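Local atomic coordinates of NADP-dependent glyceraldehyde-3-phosphate dehydrogenase (Bacillus halodurans, PDB entry 3PRL), a protein that probably catalyses the NADP-dependent, non-phosphorylating oxidation of glyceraldehyde 3-phosphate, as a member of the aldehyde dehydrogenase family. Residues D[185-189]-D[190-194]; D[162-165]-D[166-170]. All blocks are in the same frame, centred on the assembly; numbering follows the deposited sequence.

Interaction 1 (D[185-189]-D[190-194]); sequences FKPAT and QGSLS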
# COMPACT_ATOMS: atom_id res chain seq x y z
N PHE D 185 -26.80 -8.98 15.49
CA PHE D 185 -27.13 -9.78 14.31
C PHE D 185 -28.64 -10.00 14.16
O PHE D 185 -29.27 -10.61 15.03
CB PHE D 185 -26.42 -11.14 14.37
CG PHE D 185 -26.74 -12.08 13.20
CD1 PHE D 185 -26.87 -11.58 11.89
CD2 PHE D 185 -26.90 -13.45 13.40
CE1 PHE D 185 -27.17 -12.41 10.82
CE2 PHE D 185 -27.19 -14.30 12.32
CZ PHE D 185 -27.32 -13.78 11.03
N LYS D 186 -29.19 -9.50 13.06
CA LYS D 186 -30.61 -9.76 12.71
C LYS D 186 -30.74 -10.53 11.40
O LYS D 186 -30.67 -9.93 10.33
CB LYS D 186 -31.42 -8.44 12.64
CG LYS D 186 -32.94 -8.60 12.27
CD LYS D 186 -33.59 -9.83 12.94
CE LYS D 186 -34.77 -10.39 12.15
NZ LYS D 186 -34.91 -11.87 12.36
N PRO D 187 -30.96 -11.88 11.48
CA PRO D 187 -31.14 -12.65 10.23
C PRO D 187 -32.47 -12.35 9.57
O PRO D 187 -33.38 -11.89 10.23
CB PRO D 187 -31.15 -14.11 10.71
CG PRO D 187 -31.48 -14.05 12.15
CD PRO D 187 -30.95 -12.75 12.67
N ALA D 188 -32.60 -12.59 8.26
CA ALA D 188 -33.92 -12.66 7.67
C ALA D 188 -34.68 -13.75 8.45
O ALA D 188 -34.09 -14.78 8.83
CB ALA D 188 -33.84 -13.02 6.21
N THR D 189 -35.97 -13.53 8.69
CA THR D 189 -36.75 -14.49 9.48
C THR D 189 -36.77 -15.86 8.79
O THR D 189 -36.60 -16.91 9.44
CB THR D 189 -38.17 -13.97 9.81
OG1 THR D 189 -38.07 -12.95 10.82
CG2 THR D 189 -39.08 -15.10 10.35
N GLN D 190 -36.98 -15.85 7.48
CA GLN D 190 -36.75 -17.05 6.70
C GLN D 190 -35.24 -17.14 6.49
O GLN D 190 -34.68 -16.43 5.65
CB GLN D 190 -37.53 -17.02 5.38
CG GLN D 190 -37.84 -18.42 4.80
CD GLN D 190 -38.72 -19.26 5.71
OE1 GLN D 190 -39.71 -18.77 6.26
NE2 GLN D 190 -38.37 -20.54 5.87
N GLY D 191 -34.58 -17.98 7.28
CA GLY D 191 -33.11 -18.05 7.34
C GLY D 191 -32.60 -17.89 8.77
O GLY D 191 -31.44 -18.19 9.07
N SER D 192 -33.47 -17.41 9.66
CA SER D 192 -33.10 -17.26 11.05
C SER D 192 -32.61 -18.55 11.75
O SER D 192 -31.73 -18.49 12.60
CB SER D 192 -34.25 -16.63 11.83
OG SER D 192 -34.46 -15.29 11.40
N LEU D 193 -33.18 -19.71 11.41
CA LEU D 193 -32.69 -20.97 12.01
C LEU D 193 -31.25 -21.31 11.60
O LEU D 193 -30.44 -21.71 12.45
CB LEU D 193 -33.58 -22.17 11.73
CG LEU D 193 -35.09 -22.16 11.95
CD1 LEU D 193 -35.67 -23.40 11.29
CD2 LEU D 193 -35.47 -22.11 13.44
N SER D 194 -30.96 -21.17 10.30
CA SER D 194 -29.62 -21.42 9.78
C SER D 194 -28.62 -20.43 10.38
O SER D 194 -27.56 -20.83 10.84
CB SER D 194 -29.58 -21.39 8.25
OG SER D 194 -30.38 -22.42 7.69
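The contact is a local turn, closed by Ser192, between strand 182-186 and helix 192-204 in the Rossmann-like nucleotide-binding part of the aldehyde dehydrogenase fold. Ser192 OG donates to Ala188 O at 2.6 Å. The hydroxyl lies above the carbonyl plane, 46° out of it. The first torsion of Ser192 turns OG away from its own carbonyl carbon and beside its backbone N (chi1 -67°), which folds it back over the turn. A second bond runs from Ser192 N to Thr189 O at 3.2 Å. Two neighbouring carbonyls are thus tied to one serine. The same hydroxyl packs against the proline ring, with Pro187 CG 3.3 Å from Ser192 OG. Gly191 is the N-cap residue, and its phi of 126° suits a residue without a side chain. The end of Lys186 bends back, and NZ makes a weak hydrogen bond to Pro187 O. Lys186 and Thr189 belong to the NADP(+) site, which is empty of cofactor in this chain. Glu98 accepts Leu193 N and Ser194 OG, and its backbone O accepts Gln190 NE2. Strand 39-44 packs on Thr189, Ser192 and Leu193, while helix 88-98 meets Leu193 and Ser194.

Interaction 2 (D[162-165]-D[166-170]); sequences FNYP and VNLAA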
# COMPACT_ATOMS: atom_id res chain seq x y z
N PHE D 162 -32.44 -14.03 3.10
CA PHE D 162 -32.77 -15.46 3.04
C PHE D 162 -31.91 -16.17 1.98
O PHE D 162 -31.64 -17.37 2.09
CB PHE D 162 -34.27 -15.67 2.75
CG PHE D 162 -34.64 -15.53 1.29
CD1 PHE D 162 -34.46 -16.60 0.40
CD2 PHE D 162 -35.18 -14.33 0.81
CE1 PHE D 162 -34.79 -16.48 -0.96
CE2 PHE D 162 -35.51 -14.20 -0.55
CZ PHE D 162 -35.31 -15.29 -1.44
N ASN D 163 -31.58 -15.40 0.94
CA ASN D 163 -30.58 -15.61 -0.10
C ASN D 163 -29.48 -16.58 0.34
O ASN D 163 -29.34 -17.69 -0.17
CB ASN D 163 -29.92 -14.22 -0.32
CG ASN D 163 -29.87 -13.76 -1.78
OD1 ASN D 163 -29.25 -12.73 -2.08
ND2 ASN D 163 -30.54 -14.47 -2.67
N TYR D 164 -28.68 -16.09 1.28
CA TYR D 164 -27.48 -16.76 1.76
C TYR D 164 -27.44 -16.49 3.26
O TYR D 164 -26.87 -15.52 3.69
CB TYR D 164 -26.23 -16.18 1.08
CG TYR D 164 -26.12 -16.39 -0.42
CD1 TYR D 164 -25.32 -17.41 -0.94
CD2 TYR D 164 -26.80 -15.57 -1.32
CE1 TYR D 164 -25.22 -17.61 -2.32
CE2 TYR D 164 -26.70 -15.75 -2.71
CZ TYR D 164 -25.90 -16.79 -3.20
OH TYR D 164 -25.79 -16.99 -4.56
N PRO D 165 -28.09 -17.35 4.05
CA PRO D 165 -28.31 -17.04 5.46
C PRO D 165 -27.15 -17.46 6.39
O PRO D 165 -27.22 -17.23 7.60
CB PRO D 165 -29.58 -17.83 5.76
CG PRO D 165 -29.48 -19.03 4.88
CD PRO D 165 -28.76 -18.61 3.64
N VAL D 166 -26.11 -18.08 5.84
CA VAL D 166 -24.90 -18.35 6.59
C VAL D 166 -23.82 -17.47 5.95
O VAL D 166 -23.22 -16.62 6.61
CB VAL D 166 -24.58 -19.89 6.63
CG1 VAL D 166 -23.25 -20.19 7.27
CG2 VAL D 166 -25.66 -20.61 7.42
N ASN D 167 -23.65 -17.62 4.64
CA ASN D 167 -22.66 -16.87 3.87
C ASN D 167 -22.72 -15.34 4.01
O ASN D 167 -21.72 -14.70 4.34
CB ASN D 167 -22.74 -17.27 2.40
CG ASN D 167 -21.52 -16.87 1.61
OD1 ASN D 167 -21.34 -15.69 1.29
ND2 ASN D 167 -20.67 -17.85 1.29
N LEU D 168 -23.90 -14.75 3.76
CA LEU D 168 -24.06 -13.30 3.78
C LEU D 168 -24.23 -12.76 5.20
O LEU D 168 -24.12 -11.55 5.43
CB LEU D 168 -25.23 -12.87 2.87
CG LEU D 168 -25.11 -13.20 1.37
CD1 LEU D 168 -26.27 -12.59 0.62
CD2 LEU D 168 -23.79 -12.73 0.80
N ALA D 169 -24.46 -13.66 6.15
CA ALA D 169 -24.40 -13.32 7.57
C ALA D 169 -22.95 -13.23 8.12
O ALA D 169 -22.52 -12.17 8.61
CB ALA D 169 -25.23 -14.31 8.37
N ALA D 170 -22.19 -14.32 8.00
CA ALA D 170 -20.75 -14.33 8.36
C ALA D 170 -19.87 -13.32 7.62
O ALA D 170 -18.87 -12.84 8.15
CB ALA D 170 -20.19 -15.70 8.18
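The first turn of helix 167-178 and the loop leading into it from strand 144-159 make this contact, beside the cofactor site that includes Phe162. Tyr164 carries it. Its carbonyl O accepts Leu168 N at 3.1 Å, a bond of the helical i to i+4 kind with an angle of 146° at the hydrogen. Leu168 lies across the base of the tyrosine side chain, and its CD1 is 3.6 Å from Tyr164 CD2, oblique to the ring. On Tyr164, CG stands beside the backbone N (chi1 -65°), and the ring runs on past Leu168. Tyr164 OH then bonds to Arg292 NE, and the ring makes a cation-pi contact with Lys101. Asn163 OD1 lies at the edge of the tyrosine ring, in its plane, and 4.0 Å from Leu168 CD1. Ala169 CB rests 3.6 Å from Pro165 O. Val166 O accepts Ala170 N at 2.9 Å, continuing the helical turn. The backbone N atoms of Val166 and Asn167 both donate to Glu109 OE2, which brings this carboxylate of helix 103-124 to the start of helix 167-178. Helix 103-124 packs on Tyr164 and Pro165 with Glu109, and on Val166 and Asn167 with Thr113. Helix 88-98 packs on Val166, and helix 192-204 meets Pro165, Val166, Ala169 and Ala170.

How the interactions relate
Interactions 1 and 2 lie side by side, with centres about 8 Å apart, and come in series along the chain. Each is the entry to a helix: interaction 2 opens helix 167-178, which is followed by strand 182-186 and then by interaction 1 at the start of helix 192-204. They touch directly. Ala188 CB is 3.6 Å from Phe162 N, and Gly191 O is 3.8 Å from Pro165 CB. The ring of Phe185 also meets the start of the other helix at Ala169. Phe162 of interaction 2 joins Lys186 and Thr189 of interaction 1 in the NADP(+) site. The Leu168 side chain lies about 5 Å from that of Glu259, a predicted active-site residue.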